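PDB 5GVV: glycosyl transferase family 8 from Streptococcus pneumoniae, which transfers galactose from UDP-galactose to the terminal glucose of the already glycosylated serine-rich repeat protein PsrP, in the third step of its O-glycosylation. Local coordinates for residues A89-P94 and Q178-M183; N126-A131 and V139-G144; T116-L121 and S190-Q195; K25-H30 and L34-L39; C65-S70 and P94-E99. All coordinates share one frame; numbering follows the deposited sequence.

How the interactions relate
All five contacts are largely buried and lie in the GT-A glycosyltransferase region, but their chemistry differs with place. Interactions 3 and 4 are purely apolar: interaction 4 sets helix 17-30 on strand 34-40, while interaction 3 sets helix 116-119 and L121 just after it, partly exposed at the rim, on strand 189-192. Interaction 5 covers the end of strand 61-66 and is less deeply buried, F96 being partly exposed; the salt bridge of K35 with E99 ties it to interaction 4. Interactions 1 and 2 lie nearest the nucleotide, joined by N182 OD1 and F141 N. Interaction 2 alone has a direct hydrogen bond across its segments, and its strand 128-131 is the sheet neighbour of strand 189-192 in interaction 3.

Interaction 1 (A89-P94 and Q178-M183); sequences ARYFIP and QSILNM
With CG anti to its carbonyl carbon (chi1 -66°), Y91 sends its ring out from the 3-10 turn 89-91 toward helix 176-185, where I180 holds CG1 in the corresponding position (chi1 -58°). The two side chains meet at about a right angle. What touches is the phenol oxygen: Y91 OH lies 3.6 Å from I180 CB and 3.7 Å from both I180 CG1 and I180 CG2, so it sits over the branch point rather than against one methyl. The ring carbons stand further back, with Y91 CZ 4.5 Å from I180 CG2. That hydroxyl finds its polar partner elsewhere, in a hydrogen bond with T166 OG1 on helix 158-167, which also packs against I180.

A second, looser touch runs beside it. R90 CD comes to 4.2 Å from L181 CD1, a meeting of aliphatic carbon with a methyl. Beyond CD, the guanidinium group turns to other work: R90 NE makes a salt bridge with D177, the residue just before Q178 on the same helix, and R90 belongs to the UDP pocket.

Within the helix, N182 ND2 donates to Q178 O over 3.0 Å at 174° while N182 OD1 accepts from F141 N, which holds the N182 amide at both ends and ties the helix to segment 139-144.

No hydrogen bond crosses the two segments. The contact is one of van der Waals touch, in which a hydroxyl rests on an aliphatic branch while itself bonded to T166; only the guanidinium of R90 lies beyond the contact, where D177 probably helps to orient it beside the nucleotide.

Interaction 2 (N126-A131 and V139-G144); sequences NYLAAA and VGFNAG
N142, which touches A131 across the contact, has its OD1 gripped by two donors: G144 N, at 2.8 Å and 152°, and the amide ND2 of N197. G144 N stands above the carbonyl plane of the asparagine side chain, and since it is two residues further on, the bond closes an Asx turn.

The backbone of N142 serves the neighbouring strand. Its N donates to A131 O over 2.9 Å, approaching almost in line with the carbonyl bond. The return path is longer and is bridged by water: the water accepts from A131 N at 2.7 Å and donates to N142 O at 2.7 Å. Direct and water-mediated links thus join the same two residues, with the water standing where a hydrogen-bonded antiparallel pair would have its second direct bond. Strand 128-131 and strand 145-149 are antiparallel neighbours in the central sheet, consecutive in the chain, and segment 139-144 is the part of their long connection that leads into the second strand.

Apolar packing continues along the strand. F141 holds CG between its backbone N and carbonyl carbon (chi1 55°), which lays the ring back along 128-131. A130 CB meets F141 CB at 3.7 Å, and L128 CD1 comes over one face of the ring, 4.5 Å from F141 CZ. F141 CB also approaches A131 O closely, at 3.2 Å. Y189 of the adjoining strand 189-192 meets the phenylalanine ring edge-to-face. The side chain of N142 lies about 3 Å, at the nearest atoms, from that of H227, a manganese ligand.

Interaction 3 (T116-L121 and S190-Q195); sequences TDLFEL and SSLEDQ
L192 pushes its CD2 methyl between two leucines of the other segment, L118 and L121. Its CG is anti to the carbonyl carbon (chi1 -63°), and a second torsion of 174° places one methyl in line with the extended chain and carries the fork toward 116-121. The two leucines opposite share one conformation. Each has CG anti to the backbone N, at 173° in L118 and about the same in L121, with a similar second torsion; L118 presents CD1 from the helix, and L121 presents CD2 from the residues after it.

L118 CD1 faces the fork of L192, 3.6 Å from L192 CD2 and 4.0 Å from L192 CD1. The side chains of L118 and L192 cross at about a right angle. L121 CD2 is also 3.6 Å from L192 CD2, but its side chain approaches at a slant. L118 CD1 and L121 CD2 are themselves 5.1 Å apart, and L192 CD2 rests in the notch between them.

The contact is wholly apolar: no hydrogen bond crosses, and the backbones remain well separated, with the CA atoms of L118 and L192 8.3 Å apart at the nearest pair. Only methyl groups bridge that gap.

Helix 116-119 thereby lies against the central sheet near its edge strand 189-192. L121 and L192 both touch A129 of the adjoining strand 128-131, L118 reaches L103 of strand 101-105, and F119 extends the packing to V8 of strand 6-11.

Interaction 4 (K25-H30 and L34-L39); sequences KSLCRH and LKIYLL
L34 CD1 is the bump that fits most closely here: it lies 3.6 Å from L27 CG and 4.0 Å from L27 CD2, with C28 SG at 4.2 Å on its flank. The hollow that receives it is thus formed by two consecutive residues of the helix, the fork of L27 and the sulfur of C28. I36, two residues along the strand and on the same side, supplies a second bump. Its CD1 meets C28 SG at 4.1 Å and L27 CD2 at the same distance, and L27 and I36 come tip to tip. The two strand methyls, L34 CD1 and I36 CD1, are 4.5 Å apart. L27 has CG anti to its backbone N (chi1 175°), which carries its fork toward the strand.

Every touch is carbon to carbon or sulfur to carbon. The short segment axes approach to 10.8 Å and run nearly antiparallel, at 169°.

These are the helix and second strand of the beta-alpha-beta unit made by strand 6-11, helix 17-30 and strand 34-40. L27 also packs on V8 and F10 of strand 6-11, while L55 of helix 45-57 touches both C28 and I36, continuing the same layer over the sheet.

Interaction 5 (C65-S70 and P94-E99); sequences CKLIGS and PDFVTE
F96 lays one face of its ring over C65 CB, with that atom 3.7 Å from the ring centroid and 20° off the ring normal. This is a CH-pi contact, displaced toward one rim: the closest ring atom is F96 CD2, 3.5 Å from C65 CB. The sulfur sits further out. C65 SG is 4.4 Å from the centroid in an oblique sulfur-aromatic position. Being anti to the carbonyl carbon (chi1 -59°), it is directed to the base of the phenylalanine side chain, where it meets F96 CB at 3.6 Å.

Beyond the strand end the chain bends in an inverse gamma turn centred on L67, marked by a weak bond from I68 N to K66 O. The turn brings two more groups obliquely to the ring: K66 O, 4.0 Å from F96 CZ, and L67 CG, 4.4 Å from F96 CE1.

F96 therefore covers the last residues of strand 61-66, outermost in the central sheet within this chain, from the loop that leads to strand 101-105. No hydrogen bond passes between the segments; the hold is a weak CH-pi and sulfur-aromatic one with a cysteine, plus looser contacts from L67 and K66 O, yet its geometry over the ring face is still well defined.

Interaction 1 (A89-P94 and Q178-M183)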
# COMPACT_ATOMS: atom_id res chain seq x y z
N ALA A 89 -7.24 18.10 -7.62
CA ALA A 89 -8.57 17.67 -7.20
C ALA A 89 -9.17 18.54 -6.10
O ALA A 89 -10.38 18.55 -5.90
CB ALA A 89 -8.55 16.21 -6.79
N ARG A 90 -8.32 19.27 -5.38
CA ARG A 90 -8.78 20.10 -4.27
C ARG A 90 -9.67 21.25 -4.75
O ARG A 90 -10.38 21.87 -3.95
CB ARG A 90 -7.59 20.61 -3.44
CG ARG A 90 -6.56 21.43 -4.22
CD ARG A 90 -5.28 21.66 -3.41
NE ARG A 90 -4.23 20.71 -3.77
CZ ARG A 90 -3.06 20.61 -3.14
NH1 ARG A 90 -2.16 19.71 -3.54
NH2 ARG A 90 -2.79 21.39 -2.11
N TYR A 91 -9.65 21.52 -6.05
CA TYR A 91 -10.53 22.52 -6.65
C TYR A 91 -12.00 22.17 -6.42
O TYR A 91 -12.84 23.06 -6.22
CB TYR A 91 -10.27 22.64 -8.16
CG TYR A 91 -8.91 23.19 -8.56
CD1 TYR A 91 -8.03 23.71 -7.62
CD2 TYR A 91 -8.52 23.20 -9.90
CE1 TYR A 91 -6.80 24.21 -7.99
CE2 TYR A 91 -7.28 23.69 -10.28
CZ TYR A 91 -6.43 24.20 -9.32
OH TYR A 91 -5.20 24.71 -9.69
N PHE A 92 -12.32 20.87 -6.45
CA PHE A 92 -13.71 20.41 -6.41
C PHE A 92 -14.26 20.22 -5.00
O PHE A 92 -15.33 19.65 -4.82
CB PHE A 92 -13.86 19.10 -7.19
CG PHE A 92 -13.44 19.20 -8.63
CD1 PHE A 92 -14.33 19.65 -9.59
CD2 PHE A 92 -12.16 18.84 -9.03
CE1 PHE A 92 -13.96 19.75 -10.93
CE2 PHE A 92 -11.77 18.93 -10.35
CZ PHE A 92 -12.67 19.38 -11.31
N ILE A 93 -13.52 20.70 -4.00
CA ILE A 93 -13.96 20.58 -2.61
C ILE A 93 -15.40 21.04 -2.34
O ILE A 93 -16.18 20.29 -1.75
CB ILE A 93 -12.94 21.25 -1.63
CG1 ILE A 93 -11.70 20.36 -1.47
CG2 ILE A 93 -13.58 21.49 -0.27
CD1 ILE A 93 -10.55 21.02 -0.72
N PRO A 94 -15.77 22.26 -2.77
CA PRO A 94 -17.13 22.70 -2.42
C PRO A 94 -18.23 21.96 -3.18
O PRO A 94 -19.41 22.22 -2.94
CB PRO A 94 -17.13 24.19 -2.80
CG PRO A 94 -16.13 24.30 -3.89
CD PRO A 94 -15.05 23.30 -3.55
N GLN A 178 -0.72 25.20 -6.62
CA GLN A 178 -0.34 26.10 -5.55
C GLN A 178 -0.14 27.51 -6.10
O GLN A 178 -0.64 28.48 -5.52
CB GLN A 178 0.93 25.60 -4.86
CG GLN A 178 1.37 26.47 -3.69
CD GLN A 178 2.43 25.79 -2.84
OE1 GLN A 178 2.20 24.70 -2.32
NE2 GLN A 178 3.58 26.42 -2.71
N SER A 179 0.58 27.62 -7.21
CA SER A 179 0.76 28.90 -7.89
C SER A 179 -0.59 29.50 -8.29
O SER A 179 -0.77 30.72 -8.24
CB SER A 179 1.63 28.73 -9.14
OG SER A 179 2.98 28.46 -8.80
N ILE A 180 -1.52 28.65 -8.69
CA ILE A 180 -2.86 29.09 -9.08
C ILE A 180 -3.63 29.63 -7.88
O ILE A 180 -4.28 30.68 -7.97
CB ILE A 180 -3.67 27.94 -9.72
CG1 ILE A 180 -2.94 27.37 -10.95
CG2 ILE A 180 -5.06 28.42 -10.09
CD1 ILE A 180 -2.56 28.42 -11.98
N LEU A 181 -3.57 28.91 -6.77
CA LEU A 181 -4.26 29.30 -5.54
C LEU A 181 -3.77 30.65 -5.00
O LEU A 181 -4.57 31.48 -4.55
CB LEU A 181 -4.11 28.21 -4.48
CG LEU A 181 -4.97 26.96 -4.66
CD1 LEU A 181 -4.38 25.78 -3.92
CD2 LEU A 181 -6.38 27.23 -4.17
N ASN A 182 -2.46 30.87 -5.05
CA ASN A 182 -1.90 32.13 -4.60
C ASN A 182 -2.24 33.28 -5.55
O ASN A 182 -2.48 34.41 -5.12
CB ASN A 182 -0.38 32.00 -4.44
CG ASN A 182 0.01 31.39 -3.12
OD1 ASN A 182 0.21 32.10 -2.14
ND2 ASN A 182 0.09 30.07 -3.08
N MSE A 183 -2.24 32.99 -6.83
CA MSE A 183 -2.55 34.02 -7.81
C MSE A 183 -4.00 34.40 -7.75
O MSE A 183 -4.31 35.48 -8.21
CB MSE A 183 -2.11 33.56 -9.18
CG MSE A 183 -2.95 34.04 -10.34
SE MSE A 183 -2.06 33.64 -11.99
CE MSE A 183 -0.62 32.48 -11.35

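Interaction 2 (N126-A131 and V139-G144)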
# COMPACT_ATOMS: atom_id res chain seq x y z
N ASN A 126 -12.02 36.02 5.27
CA ASN A 126 -10.98 35.36 4.48
C ASN A 126 -11.50 34.08 3.82
O ASN A 126 -12.22 33.32 4.44
CB ASN A 126 -9.76 35.06 5.35
CG ASN A 126 -9.00 36.31 5.75
OD1 ASN A 126 -8.68 36.51 6.93
ND2 ASN A 126 -8.69 37.16 4.78
N TYR A 127 -11.12 33.87 2.56
CA TYR A 127 -11.51 32.66 1.84
C TYR A 127 -10.88 31.41 2.48
O TYR A 127 -11.43 30.31 2.38
CB TYR A 127 -11.07 32.73 0.37
CG TYR A 127 -11.82 33.73 -0.50
CD1 TYR A 127 -12.81 33.30 -1.37
CD2 TYR A 127 -11.51 35.08 -0.46
CE1 TYR A 127 -13.49 34.20 -2.17
CE2 TYR A 127 -12.18 35.99 -1.27
CZ TYR A 127 -13.16 35.54 -2.12
OH TYR A 127 -13.83 36.44 -2.91
N LEU A 128 -9.74 31.60 3.13
CA LEU A 128 -9.02 30.49 3.74
C LEU A 128 -7.96 30.94 4.74
O LEU A 128 -7.68 32.14 4.88
CB LEU A 128 -8.38 29.59 2.67
CG LEU A 128 -7.26 30.17 1.79
CD1 LEU A 128 -5.88 29.96 2.40
CD2 LEU A 128 -7.31 29.57 0.39
N ALA A 129 -7.37 29.96 5.43
CA ALA A 129 -6.20 30.19 6.26
C ALA A 129 -5.11 29.21 5.83
O ALA A 129 -5.40 28.05 5.52
CB ALA A 129 -6.53 29.98 7.74
N ALA A 130 -3.86 29.67 5.80
CA ALA A 130 -2.76 28.82 5.35
C ALA A 130 -1.42 29.28 5.94
O ALA A 130 -1.28 30.43 6.35
CB ALA A 130 -2.68 28.82 3.83
N ALA A 131 -0.45 28.38 5.96
CA ALA A 131 0.90 28.72 6.42
C ALA A 131 1.74 29.21 5.25
O ALA A 131 1.48 28.85 4.10
CB ALA A 131 1.58 27.51 7.07
N VAL A 139 7.31 31.95 -2.07
CA VAL A 139 6.39 33.07 -2.15
C VAL A 139 4.97 32.60 -1.85
O VAL A 139 4.59 31.48 -2.21
CB VAL A 139 6.48 33.76 -3.53
CG1 VAL A 139 6.02 32.83 -4.64
CG2 VAL A 139 5.68 35.06 -3.55
N GLY A 140 4.20 33.44 -1.17
CA GLY A 140 2.83 33.09 -0.82
C GLY A 140 2.76 31.94 0.17
O GLY A 140 3.73 31.66 0.87
N PHE A 141 1.61 31.28 0.20
CA PHE A 141 1.37 30.21 1.17
C PHE A 141 1.56 28.82 0.58
O PHE A 141 1.45 28.62 -0.64
CB PHE A 141 -0.03 30.34 1.76
CG PHE A 141 -1.13 30.37 0.74
CD1 PHE A 141 -1.66 29.20 0.23
CD2 PHE A 141 -1.66 31.58 0.31
CE1 PHE A 141 -2.68 29.22 -0.71
CE2 PHE A 141 -2.69 31.62 -0.63
CZ PHE A 141 -3.19 30.43 -1.14
N ASN A 142 1.83 27.84 1.44
CA ASN A 142 1.84 26.45 1.01
C ASN A 142 0.42 25.90 0.99
O ASN A 142 -0.35 26.13 1.92
CB ASN A 142 2.73 25.60 1.91
CG ASN A 142 2.75 24.14 1.50
OD1 ASN A 142 1.88 23.36 1.88
ND2 ASN A 142 3.75 23.76 0.71
N ALA A 143 0.08 25.16 -0.06
CA ALA A 143 -1.31 24.75 -0.29
C ALA A 143 -1.67 23.42 0.35
O ALA A 143 -2.81 22.96 0.24
CB ALA A 143 -1.59 24.69 -1.78
N GLY A 144 -0.70 22.80 1.02
CA GLY A 144 -0.89 21.46 1.57
C GLY A 144 -1.76 21.40 2.82
O GLY A 144 -2.21 20.32 3.22
O HOH W 1 -0.70 26.04 4.61

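Interaction 3 (T116-L121 and S190-Q195)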
# COMPACT_ATOMS: atom_id res chain seq x y z
N THR A 116 -7.26 20.97 17.67
CA THR A 116 -8.43 21.75 18.12
C THR A 116 -8.36 23.24 17.77
O THR A 116 -9.30 23.80 17.20
CB THR A 116 -8.67 21.59 19.64
OG1 THR A 116 -8.99 20.23 19.94
CG2 THR A 116 -9.81 22.48 20.09
N ASP A 117 -7.23 23.87 18.10
CA ASP A 117 -7.01 25.30 17.85
C ASP A 117 -7.12 25.63 16.36
O ASP A 117 -7.54 26.72 15.99
CB ASP A 117 -5.63 25.73 18.36
CG ASP A 117 -5.50 25.61 19.87
OD1 ASP A 117 -6.54 25.63 20.56
OD2 ASP A 117 -4.35 25.51 20.36
N LEU A 118 -6.71 24.69 15.51
CA LEU A 118 -6.78 24.86 14.06
C LEU A 118 -8.22 24.71 13.57
O LEU A 118 -8.67 25.48 12.72
CB LEU A 118 -5.86 23.86 13.35
CG LEU A 118 -5.96 23.80 11.83
CD1 LEU A 118 -5.70 25.16 11.22
CD2 LEU A 118 -5.00 22.76 11.25
N PHE A 119 -8.92 23.71 14.09
CA PHE A 119 -10.32 23.47 13.75
C PHE A 119 -11.19 24.67 14.11
O PHE A 119 -12.16 24.98 13.42
CB PHE A 119 -10.83 22.24 14.51
CG PHE A 119 -10.32 20.92 13.99
CD1 PHE A 119 -10.29 20.65 12.63
CD2 PHE A 119 -9.87 19.95 14.88
CE1 PHE A 119 -9.82 19.43 12.15
CE2 PHE A 119 -9.40 18.72 14.42
CZ PHE A 119 -9.38 18.46 13.05
N GLU A 120 -10.83 25.34 15.21
CA GLU A 120 -11.66 26.40 15.78
C GLU A 120 -11.26 27.80 15.34
O GLU A 120 -11.81 28.78 15.84
CB GLU A 120 -11.62 26.34 17.30
CG GLU A 120 -12.33 25.15 17.92
CD GLU A 120 -12.16 25.10 19.43
OE1 GLU A 120 -11.38 25.92 19.97
OE2 GLU A 120 -12.80 24.25 20.08
N LEU A 121 -10.29 27.90 14.44
CA LEU A 121 -9.84 29.21 13.97
C LEU A 121 -10.98 29.93 13.27
O LEU A 121 -11.72 29.33 12.50
CB LEU A 121 -8.64 29.07 13.04
CG LEU A 121 -8.10 30.39 12.47
CD1 LEU A 121 -7.68 31.33 13.58
CD2 LEU A 121 -6.93 30.14 11.53
N SER A 190 -6.04 34.19 5.78
CA SER A 190 -5.50 34.26 7.14
C SER A 190 -4.21 33.44 7.24
O SER A 190 -4.01 32.50 6.47
CB SER A 190 -6.52 33.72 8.14
OG SER A 190 -7.78 34.37 8.00
N SER A 191 -3.35 33.79 8.19
CA SER A 191 -2.09 33.09 8.38
C SER A 191 -2.15 32.01 9.46
O SER A 191 -2.73 32.22 10.53
CB SER A 191 -0.96 34.08 8.70
OG SER A 191 -0.56 34.80 7.56
N LEU A 192 -1.55 30.86 9.18
CA LEU A 192 -1.35 29.83 10.19
C LEU A 192 0.11 29.82 10.61
O LEU A 192 0.99 30.15 9.80
CB LEU A 192 -1.70 28.45 9.62
CG LEU A 192 -3.14 28.20 9.18
CD1 LEU A 192 -3.26 26.84 8.51
CD2 LEU A 192 -4.07 28.30 10.36
N GLU A 193 0.37 29.46 11.86
CA GLU A 193 1.75 29.29 12.33
C GLU A 193 2.44 28.18 11.53
O GLU A 193 1.77 27.29 10.99
CB GLU A 193 1.77 28.93 13.82
CG GLU A 193 1.30 30.05 14.75
CD GLU A 193 0.28 29.57 15.77
OE1 GLU A 193 0.67 28.82 16.69
OE2 GLU A 193 -0.91 29.93 15.64
N ASP A 194 3.77 28.24 11.45
CA ASP A 194 4.52 27.24 10.70
C ASP A 194 4.26 25.82 11.20
O ASP A 194 4.30 24.86 10.42
CB ASP A 194 6.03 27.53 10.75
CG ASP A 194 6.42 28.77 9.97
OD1 ASP A 194 5.72 29.12 8.99
OD2 ASP A 194 7.45 29.40 10.32
N GLN A 195 3.98 25.68 12.49
CA GLN A 195 3.81 24.34 13.08
C GLN A 195 2.55 23.62 12.59
O GLN A 195 2.39 22.42 12.82
CB GLN A 195 3.83 24.41 14.61
CG GLN A 195 2.47 24.70 15.25
CD GLN A 195 2.36 24.10 16.65
OE1 GLN A 195 2.88 23.01 16.92
NE2 GLN A 195 1.67 24.81 17.55

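Interaction 4 (K25-H30 and L34-L39)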
# COMPACT_ATOMS: atom_id res chain seq x y z
N LYS A 25 -4.30 7.93 9.44
CA LYS A 25 -3.98 7.28 10.71
C LYS A 25 -3.40 8.27 11.72
O LYS A 25 -3.79 8.27 12.89
CB LYS A 25 -3.01 6.11 10.51
CG LYS A 25 -3.71 4.81 10.13
CD LYS A 25 -2.82 3.58 10.34
CE LYS A 25 -1.76 3.44 9.27
NZ LYS A 25 -1.21 2.04 9.22
N SER A 26 -2.48 9.12 11.28
CA SER A 26 -1.85 10.09 12.18
C SER A 26 -2.89 11.10 12.68
O SER A 26 -2.89 11.46 13.85
CB SER A 26 -0.67 10.79 11.50
OG SER A 26 -1.07 11.60 10.42
N LEU A 27 -3.78 11.52 11.79
CA LEU A 27 -4.88 12.43 12.14
C LEU A 27 -5.82 11.82 13.19
O LEU A 27 -6.16 12.46 14.19
CB LEU A 27 -5.66 12.83 10.88
CG LEU A 27 -6.93 13.68 11.03
CD1 LEU A 27 -6.61 15.05 11.61
CD2 LEU A 27 -7.64 13.83 9.71
N CYS A 28 -6.23 10.57 12.95
CA CYS A 28 -7.19 9.90 13.83
C CYS A 28 -6.56 9.48 15.15
O CYS A 28 -7.25 9.35 16.16
CB CYS A 28 -7.78 8.66 13.13
SG CYS A 28 -8.78 9.05 11.68
N ARG A 29 -5.25 9.26 15.14
CA ARG A 29 -4.51 8.93 16.35
C ARG A 29 -4.69 10.02 17.41
O ARG A 29 -4.79 9.72 18.61
CB ARG A 29 -3.03 8.77 16.01
CG ARG A 29 -2.12 8.59 17.22
CD ARG A 29 -2.49 7.36 18.03
NE ARG A 29 -1.51 7.11 19.08
CZ ARG A 29 -1.61 7.60 20.32
NH1 ARG A 29 -2.64 8.35 20.67
NH2 ARG A 29 -0.67 7.32 21.21
N HIS A 30 -4.76 11.27 16.98
CA HIS A 30 -4.72 12.40 17.91
C HIS A 30 -6.01 13.23 17.92
O HIS A 30 -6.13 14.16 18.72
CB HIS A 30 -3.52 13.29 17.60
CG HIS A 30 -2.20 12.59 17.68
ND1 HIS A 30 -1.62 12.25 18.88
CD2 HIS A 30 -1.36 12.16 16.72
CE1 HIS A 30 -0.47 11.64 18.65
NE2 HIS A 30 -0.29 11.57 17.34
N LEU A 34 -14.22 12.96 13.61
CA LEU A 34 -13.84 13.56 12.34
C LEU A 34 -14.74 13.09 11.19
O LEU A 34 -14.93 11.89 10.98
CB LEU A 34 -12.38 13.22 12.02
CG LEU A 34 -11.37 13.49 13.13
CD1 LEU A 34 -10.04 12.89 12.76
CD2 LEU A 34 -11.22 14.97 13.38
N LYS A 35 -15.31 14.05 10.47
CA LYS A 35 -16.01 13.72 9.23
C LYS A 35 -15.01 13.92 8.11
O LYS A 35 -14.72 15.05 7.71
CB LYS A 35 -17.23 14.61 9.04
CG LYS A 35 -18.07 14.25 7.83
CD LYS A 35 -19.34 15.08 7.79
CE LYS A 35 -20.19 14.77 6.58
NZ LYS A 35 -21.35 15.71 6.53
N ILE A 36 -14.48 12.81 7.61
CA ILE A 36 -13.43 12.86 6.60
C ILE A 36 -13.97 12.62 5.19
O ILE A 36 -14.58 11.58 4.91
CB ILE A 36 -12.32 11.82 6.90
CG1 ILE A 36 -11.61 12.17 8.21
CG2 ILE A 36 -11.32 11.76 5.76
CD1 ILE A 36 -10.59 11.14 8.64
N TYR A 37 -13.74 13.58 4.30
CA TYR A 37 -14.04 13.40 2.88
C TYR A 37 -12.76 12.95 2.19
O TYR A 37 -11.67 13.45 2.50
CB TYR A 37 -14.52 14.71 2.26
CG TYR A 37 -15.82 15.26 2.80
CD1 TYR A 37 -17.00 15.12 2.08
CD2 TYR A 37 -15.87 15.94 4.01
CE1 TYR A 37 -18.19 15.63 2.55
CE2 TYR A 37 -17.07 16.45 4.50
CZ TYR A 37 -18.23 16.30 3.76
OH TYR A 37 -19.43 16.80 4.23
N LEU A 38 -12.87 12.01 1.25
CA LEU A 38 -11.70 11.62 0.46
C LEU A 38 -12.02 11.68 -1.03
O LEU A 38 -12.75 10.83 -1.55
CB LEU A 38 -11.21 10.22 0.84
CG LEU A 38 -10.07 9.63 0.00
CD1 LEU A 38 -8.89 10.59 -0.03
CD2 LEU A 38 -9.64 8.28 0.56
N LEU A 39 -11.47 12.68 -1.70
CA LEU A 39 -11.67 12.83 -3.14
C LEU A 39 -10.77 11.85 -3.89
O LEU A 39 -9.55 11.82 -3.67
CB LEU A 39 -11.39 14.27 -3.57
CG LEU A 39 -12.57 15.25 -3.49
CD1 LEU A 39 -13.02 15.45 -2.06
CD2 LEU A 39 -12.24 16.59 -4.15

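Interaction 5 (C65-S70 and P94-E99)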
# COMPACT_ATOMS: atom_id res chain seq x y z
N CYS A 65 -15.73 10.46 -2.00
CA CYS A 65 -16.06 11.46 -3.01
C CYS A 65 -15.47 11.06 -4.34
O CYS A 65 -14.29 11.31 -4.62
CB CYS A 65 -15.57 12.84 -2.57
SG CYS A 65 -16.29 13.36 -1.00
N LYS A 66 -16.28 10.41 -5.17
CA LYS A 66 -15.81 9.87 -6.44
C LYS A 66 -15.81 10.92 -7.55
O LYS A 66 -16.87 11.39 -7.98
CB LYS A 66 -16.64 8.64 -6.85
CG LYS A 66 -16.19 7.35 -6.15
CD LYS A 66 -14.76 7.00 -6.54
CE LYS A 66 -14.37 5.58 -6.11
NZ LYS A 66 -14.04 5.48 -4.66
N LEU A 67 -14.62 11.26 -8.02
CA LEU A 67 -14.48 12.19 -9.13
C LEU A 67 -14.59 11.45 -10.46
O LEU A 67 -13.63 11.39 -11.24
CB LEU A 67 -13.17 12.98 -9.05
CG LEU A 67 -13.03 13.98 -7.90
CD1 LEU A 67 -12.62 13.26 -6.65
CD2 LEU A 67 -12.02 15.06 -8.22
N ILE A 68 -15.76 10.87 -10.70
CA ILE A 68 -16.00 10.12 -11.92
C ILE A 68 -17.04 10.85 -12.76
O ILE A 68 -18.16 11.07 -12.31
CB ILE A 68 -16.49 8.69 -11.61
CG1 ILE A 68 -15.48 7.97 -10.72
CG2 ILE A 68 -16.76 7.92 -12.89
CD1 ILE A 68 -15.93 6.61 -10.22
N GLY A 69 -16.65 11.24 -13.97
CA GLY A 69 -17.54 12.00 -14.84
C GLY A 69 -16.82 13.13 -15.56
O GLY A 69 -15.69 13.48 -15.21
N SER A 70 -17.49 13.69 -16.56
CA SER A 70 -16.90 14.73 -17.40
C SER A 70 -16.78 16.07 -16.67
O SER A 70 -15.88 16.86 -16.97
CB SER A 70 -17.74 14.91 -18.67
OG SER A 70 -19.03 15.41 -18.37
N PRO A 94 -15.77 22.26 -2.77
CA PRO A 94 -17.13 22.70 -2.42
C PRO A 94 -18.23 21.96 -3.18
O PRO A 94 -19.41 22.22 -2.94
CB PRO A 94 -17.13 24.19 -2.80
CG PRO A 94 -16.13 24.30 -3.89
CD PRO A 94 -15.05 23.30 -3.55
N ASP A 95 -17.86 21.05 -4.07
CA ASP A 95 -18.85 20.23 -4.77
C ASP A 95 -19.26 19.00 -3.96
O ASP A 95 -20.25 18.34 -4.28
CB ASP A 95 -18.32 19.81 -6.15
CG ASP A 95 -18.24 20.96 -7.13
OD1 ASP A 95 -19.10 21.87 -7.05
OD2 ASP A 95 -17.33 20.97 -7.98
N PHE A 96 -18.51 18.71 -2.90
CA PHE A 96 -18.77 17.53 -2.07
C PHE A 96 -19.05 17.86 -0.61
O PHE A 96 -19.92 17.25 0.02
CB PHE A 96 -17.59 16.56 -2.13
CG PHE A 96 -17.35 15.98 -3.50
CD1 PHE A 96 -16.38 16.53 -4.33
CD2 PHE A 96 -18.08 14.88 -3.94
CE1 PHE A 96 -16.15 16.00 -5.59
CE2 PHE A 96 -17.85 14.34 -5.20
CZ PHE A 96 -16.88 14.90 -6.03
N VAL A 97 -18.30 18.81 -0.06
CA VAL A 97 -18.38 19.13 1.37
C VAL A 97 -19.61 19.99 1.69
O VAL A 97 -19.84 21.00 1.04
CB VAL A 97 -17.10 19.83 1.85
CG1 VAL A 97 -17.14 20.05 3.36
CG2 VAL A 97 -15.87 19.01 1.47
N THR A 98 -20.37 19.59 2.70
CA THR A 98 -21.62 20.27 3.04
C THR A 98 -21.43 21.24 4.20
O THR A 98 -22.29 22.09 4.46
CB THR A 98 -22.73 19.27 3.43
OG1 THR A 98 -22.37 18.58 4.64
CG2 THR A 98 -22.93 18.24 2.32
N GLU A 99 -20.30 21.13 4.88
CA GLU A 99 -20.01 22.02 6.01
C GLU A 99 -19.52 23.38 5.53
O GLU A 99 -18.92 23.50 4.46
CB GLU A 99 -18.99 21.38 6.96
CG GLU A 99 -19.54 20.21 7.78
CD GLU A 99 -19.69 18.92 6.98
OE1 GLU A 99 -19.13 18.82 5.87
OE2 GLU A 99 -20.38 18.01 7.47